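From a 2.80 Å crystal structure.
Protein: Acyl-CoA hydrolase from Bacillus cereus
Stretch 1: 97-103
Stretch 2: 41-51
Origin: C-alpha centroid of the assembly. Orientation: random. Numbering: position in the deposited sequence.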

ATOM      1  N   GLU A  97      12.736 -13.702  23.464  1.00 33.84           N
ATOM      2  CA  GLU A  97      13.002 -12.287  23.287  1.00 34.20           C
ATOM      3  C   GLU A  97      13.880 -12.085  22.084  1.00 32.37           C
ATOM      4  O   GLU A  97      14.967 -12.652  21.984  1.00 34.71           O
ATOM      5  CB  GLU A  97      13.669 -11.685  24.508  1.00 36.89           C
ATOM      6  CG  GLU A  97      12.710 -11.417  25.624  1.00 45.12           C
ATOM      7  CD  GLU A  97      13.238 -10.373  26.559  1.00 52.26           C
ATOM      8  OE1 GLU A  97      13.164  -9.180  26.211  1.00 57.10           O
ATOM      9  OE2 GLU A  97      13.747 -10.742  27.636  1.00 58.25           O
ATOM     10  N   VAL A  98      13.394 -11.268  21.162  1.00 28.78           N
ATOM     11  CA  VAL A  98      14.117 -10.999  19.942  1.00 25.61           C
ATOM     12  C   VAL A  98      14.721  -9.613  19.981  1.00 26.48           C
ATOM     13  O   VAL A  98      14.025  -8.616  20.207  1.00 25.72           O
ATOM     14  CB  VAL A  98      13.183 -11.115  18.727  1.00 21.90           C
ATOM     15  CG1 VAL A  98      13.981 -10.957  17.446  1.00 23.01           C
ATOM     16  CG2 VAL A  98      12.458 -12.456  18.757  1.00 17.77           C
ATOM     17  N   PHE A  99      16.030  -9.560  19.783  1.00 24.73           N
ATOM     18  CA  PHE A  99      16.735  -8.291  19.768  1.00 24.65           C
ATOM     19  C   PHE A  99      16.608  -7.742  18.353  1.00 27.33           C
ATOM     20  O   PHE A  99      16.664  -8.495  17.373  1.00 28.49           O
ATOM     21  CB  PHE A  99      18.212  -8.488  20.104  1.00 21.29           C
ATOM     22  CG  PHE A  99      19.019  -7.236  20.007  1.00 20.84           C
ATOM     23  CD1 PHE A  99      18.852  -6.211  20.936  1.00 22.60           C
ATOM     24  CD2 PHE A  99      19.904  -7.042  18.944  1.00 21.39           C
ATOM     25  CE1 PHE A  99      19.558  -5.001  20.808  1.00 21.22           C
ATOM     26  CE2 PHE A  99      20.615  -5.838  18.805  1.00 19.89           C
ATOM     27  CZ  PHE A  99      20.438  -4.817  19.738  1.00 20.62           C
ATOM     28  N   VAL A 100      16.417  -6.434  18.243  1.00 28.17           N
ATOM     29  CA  VAL A 100      16.294  -5.814  16.939  1.00 28.01           C
ATOM     30  C   VAL A 100      17.187  -4.601  16.890  1.00 28.43           C
ATOM     31  O   VAL A 100      17.190  -3.770  17.796  1.00 28.81           O
ATOM     32  CB  VAL A 100      14.861  -5.384  16.639  1.00 27.86           C
ATOM     33  CG1 VAL A 100      14.767  -4.929  15.194  1.00 29.76           C
ATOM     34  CG2 VAL A 100      13.908  -6.537  16.898  1.00 29.89           C
ATOM     35  N   LYS A 101      17.926  -4.501  15.800  1.00 29.18           N
ATOM     36  CA  LYS A 101      18.880  -3.435  15.596  1.00 28.80           C
ATOM     37  C   LYS A 101      18.516  -2.670  14.318  1.00 29.42           C
ATOM     38  O   LYS A 101      18.269  -3.274  13.275  1.00 29.23           O
ATOM     39  CB  LYS A 101      20.236  -4.114  15.511  1.00 30.72           C
ATOM     40  CG  LYS A 101      21.409  -3.308  15.125  1.00 36.13           C
ATOM     41  CD  LYS A 101      22.552  -4.285  15.028  1.00 40.78           C
ATOM     42  CE  LYS A 101      23.746  -3.707  14.332  1.00 47.15           C
ATOM     43  NZ  LYS A 101      24.789  -4.761  14.248  1.00 54.11           N
ATOM     44  N   VAL A 102      18.452  -1.345  14.406  1.00 28.19           N
ATOM     45  CA  VAL A 102      18.116  -0.523  13.247  1.00 26.05           C
ATOM     46  C   VAL A 102      19.267   0.429  12.924  1.00 27.97           C
ATOM     47  O   VAL A 102      19.631   1.284  13.733  1.00 28.30           O
ATOM     48  CB  VAL A 102      16.831   0.293  13.499  1.00 23.98           C
ATOM     49  CG1 VAL A 102      16.511   1.149  12.295  1.00 21.51           C
ATOM     50  CG2 VAL A 102      15.673  -0.644  13.791  1.00 23.95           C
ATOM     51  N   VAL A 103      19.823   0.283  11.727  1.00 27.97           N
ATOM     52  CA  VAL A 103      20.948   1.094  11.293  1.00 28.22           C
ATOM     53  C   VAL A 103      20.661   1.895  10.034  1.00 29.99           C
ATOM     54  O   VAL A 103      20.231   1.344   9.028  1.00 30.30           O
ATOM     55  CB  VAL A 103      22.168   0.205  11.013  1.00 25.44           C
ATOM     56  CG1 VAL A 103      23.338   1.049  10.544  1.00 25.80           C
ATOM     57  CG2 VAL A 103      22.527  -0.568  12.251  1.00 23.64           C
TER
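Stretch 2, residues 41-51: KILSEMDMVAS

Residues 41-51 are helical throughout and belong to a helix that extends beyond both ends of the stretch. The helix packs on strand 97-103. The two N-to-C directions differ by 130°, so the helix runs obliquely against the strand, nearer antiparallel than parallel. The axes approach to 8.7 Å. In register, Val98 lies nearest Ala50, with CA atoms 6.0 Å apart, and Val100 lies nearest Met46, CA to CA 6.2 Å.

The contact is made by apolar side chains. No hydrogen bond crosses it. Alternation along the strand turns Val98, Val100 and Val102 toward the helix, while Phe99 and Lys101 point away. Val98 CG1 meets Ala50 CB at 3.7 Å. Val100 CG2 is 3.8 Å from the same Ala50 CB, and its CG1 lies 3.8 Å from Met46 CB and 4.2 Å from Val49 CG1. Val102 CG2 touches Met46 CE at 3.3 Å and Ile42 CG2 at 4.0 Å. Met46 is selenomethionine; its CB points sideways, but its end comes nearer the strand. The small side chain of Ala50 accompanies the close backbone approach at Val98.

Within the helix, i to i+4 backbone hydrogen bonds include Met46 N to Ile42 O, 2.8 Å, and Ala50 N to Met46 O, 3.0 Å. Lys41 NZ and Glu45 OE1 form a salt bridge at 3.2 Å; neither residue contacts the strand.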

ATOM      1  N   LYS A  41       6.832   3.749  11.480  1.00 16.48           N
ATOM      2  CA  LYS A  41       7.419   2.966  10.412  1.00 19.57           C
ATOM      3  C   LYS A  41       8.501   2.049  10.960  1.00 20.76           C
ATOM      4  O   LYS A  41       8.504   0.853  10.671  1.00 21.78           O
ATOM      5  CB  LYS A  41       7.995   3.875   9.326  1.00 22.96           C
ATOM      6  CG  LYS A  41       8.580   3.117   8.128  1.00 22.67           C
ATOM      7  CD  LYS A  41       7.580   2.172   7.506  1.00 15.95           C
ATOM      8  CE  LYS A  41       8.178   1.493   6.293  1.00 19.14           C
ATOM      9  NZ  LYS A  41       7.231   0.512   5.704  1.00 20.36           N
ATOM     10  N   ILE A  42       9.409   2.600  11.760  1.00 20.72           N
ATOM     11  CA  ILE A  42      10.475   1.798  12.339  1.00 21.18           C
ATOM     12  C   ILE A  42       9.922   0.702  13.260  1.00 21.54           C
ATOM     13  O   ILE A  42      10.330  -0.454  13.176  1.00 20.58           O
ATOM     14  CB  ILE A  42      11.469   2.688  13.108  1.00 22.95           C
ATOM     15  CG1 ILE A  42      12.134   3.652  12.129  1.00 23.59           C
ATOM     16  CG2 ILE A  42      12.538   1.844  13.780  1.00 20.83           C
ATOM     17  CD1 ILE A  42      13.159   4.540  12.755  1.00 26.27           C
ATOM     18  N   LEU A  43       8.985   1.055  14.130  1.00 22.82           N
ATOM     19  CA  LEU A  43       8.409   0.071  15.036  1.00 23.86           C
ATOM     20  C   LEU A  43       7.728  -1.050  14.254  1.00 26.05           C
ATOM     21  O   LEU A  43       7.938  -2.228  14.537  1.00 24.97           O
ATOM     22  CB  LEU A  43       7.410   0.742  15.973  1.00 25.50           C
ATOM     23  CG  LEU A  43       8.015   1.815  16.884  1.00 27.00           C
ATOM     24  CD1 LEU A  43       6.922   2.579  17.609  1.00 25.01           C
ATOM     25  CD2 LEU A  43       8.963   1.158  17.860  1.00 25.98           C
ATOM     26  N   SER A  44       6.917  -0.698  13.261  1.00 28.48           N
ATOM     27  CA  SER A  44       6.241  -1.724  12.479  1.00 30.62           C
ATOM     28  C   SER A  44       7.281  -2.686  11.909  1.00 29.64           C
ATOM     29  O   SER A  44       7.123  -3.911  11.956  1.00 27.93           O
ATOM     30  CB  SER A  44       5.450  -1.098  11.336  1.00 36.42           C
ATOM     31  OG  SER A  44       4.750  -2.092  10.607  1.00 53.00           O
ATOM     32  N   GLU A  45       8.361  -2.122  11.388  1.00 27.32           N
ATOM     33  CA  GLU A  45       9.406  -2.928  10.795  1.00 29.21           C
ATOM     34  C   GLU A  45      10.188  -3.766  11.795  1.00 29.02           C
ATOM     35  O   GLU A  45      10.563  -4.895  11.491  1.00 27.87           O
ATOM     36  CB  GLU A  45      10.364  -2.039  10.015  1.00 32.88           C
ATOM     37  CG  GLU A  45      10.709  -2.616   8.675  1.00 39.85           C
ATOM     38  CD  GLU A  45       9.532  -2.602   7.732  1.00 43.06           C
ATOM     39  OE1 GLU A  45       9.276  -1.542   7.127  1.00 44.59           O
ATOM     40  OE2 GLU A  45       8.857  -3.644   7.604  1.00 45.49           O
HETATM   41  N   MSE A  46      10.455  -3.223  12.980  1.00 30.32           N
HETATM   42  CA  MSE A  46      11.200  -3.977  13.983  1.00 32.36           C
HETATM   43  C   MSE A  46      10.427  -5.236  14.337  1.00 31.33           C
HETATM   44  O   MSE A  46      10.980  -6.340  14.353  1.00 31.03           O
HETATM   45  CB  MSE A  46      11.405  -3.149  15.243  1.00 37.99           C
HETATM   46  CG  MSE A  46      12.237  -1.913  15.045  1.00 48.14           C
HETATM   47 SE   MSE A  46      12.464  -0.983  16.713  1.00 61.04          SE
HETATM   48  CE  MSE A  46      14.387  -1.041  16.829  1.00 60.02           C
ATOM     49  N   ASP A  47       9.141  -5.059  14.619  1.00 29.20           N
ATOM     50  CA  ASP A  47       8.265  -6.168  14.972  1.00 28.91           C
ATOM     51  C   ASP A  47       8.201  -7.195  13.841  1.00 28.75           C
ATOM     52  O   ASP A  47       8.262  -8.401  14.077  1.00 28.05           O
ATOM     53  CB  ASP A  47       6.857  -5.634  15.282  1.00 28.58           C
ATOM     54  CG  ASP A  47       5.842  -6.740  15.529  1.00 30.04           C
ATOM     55  OD1 ASP A  47       5.996  -7.485  16.518  1.00 31.47           O
ATOM     56  OD2 ASP A  47       4.883  -6.867  14.733  1.00 32.38           O
HETATM   57  N   MSE A  48       8.099  -6.706  12.612  1.00 29.22           N
HETATM   58  CA  MSE A  48       7.990  -7.574  11.451  1.00 30.28           C
HETATM   59  C   MSE A  48       9.167  -8.508  11.303  1.00 29.17           C
HETATM   60  O   MSE A  48       9.021  -9.731  11.260  1.00 28.95           O
HETATM   61  CB  MSE A  48       7.855  -6.732  10.186  1.00 35.49           C
HETATM   62  CG  MSE A  48       7.682  -7.544   8.911  1.00 44.27           C
HETATM   63 SE   MSE A  48       6.112  -8.688   8.920  1.00 54.96          SE
HETATM   64  CE  MSE A  48       7.015 -10.362   9.153  1.00 51.44           C
ATOM     65  N   VAL A  49      10.344  -7.915  11.219  1.00 28.11           N
ATOM     66  CA  VAL A  49      11.565  -8.660  11.048  1.00 26.45           C
ATOM     67  C   VAL A  49      11.800  -9.585  12.256  1.00 26.60           C
ATOM     68  O   VAL A  49      12.368 -10.669  12.128  1.00 26.74           O
ATOM     69  CB  VAL A  49      12.716  -7.657  10.836  1.00 25.26           C
ATOM     70  CG1 VAL A  49      13.475  -7.428  12.123  1.00 24.43           C
ATOM     71  CG2 VAL A  49      13.600  -8.124   9.710  1.00 25.33           C
ATOM     72  N   ALA A  50      11.331  -9.163  13.423  1.00 26.69           N
ATOM     73  CA  ALA A  50      11.473  -9.947  14.646  1.00 25.22           C
ATOM     74  C   ALA A  50      10.509 -11.135  14.685  1.00 26.59           C
ATOM     75  O   ALA A  50      10.836 -12.195  15.217  1.00 27.06           O
ATOM     76  CB  ALA A  50      11.230  -9.064  15.837  1.00 22.70           C
ATOM     77  N   SER A  51       9.310 -10.947  14.146  1.00 25.90           N
ATOM     78  CA  SER A  51       8.331 -12.018  14.116  1.00 25.54           C
ATOM     79  C   SER A  51       8.870 -13.133  13.229  1.00 26.47           C
ATOM     80  O   SER A  51       8.537 -14.303  13.415  1.00 26.59           O
ATOM     81  CB  SER A  51       6.996 -11.517  13.562  1.00 25.19           C
ATOM     82  OG  SER A  51       7.003 -11.448  12.146  1.00 21.08           O
TER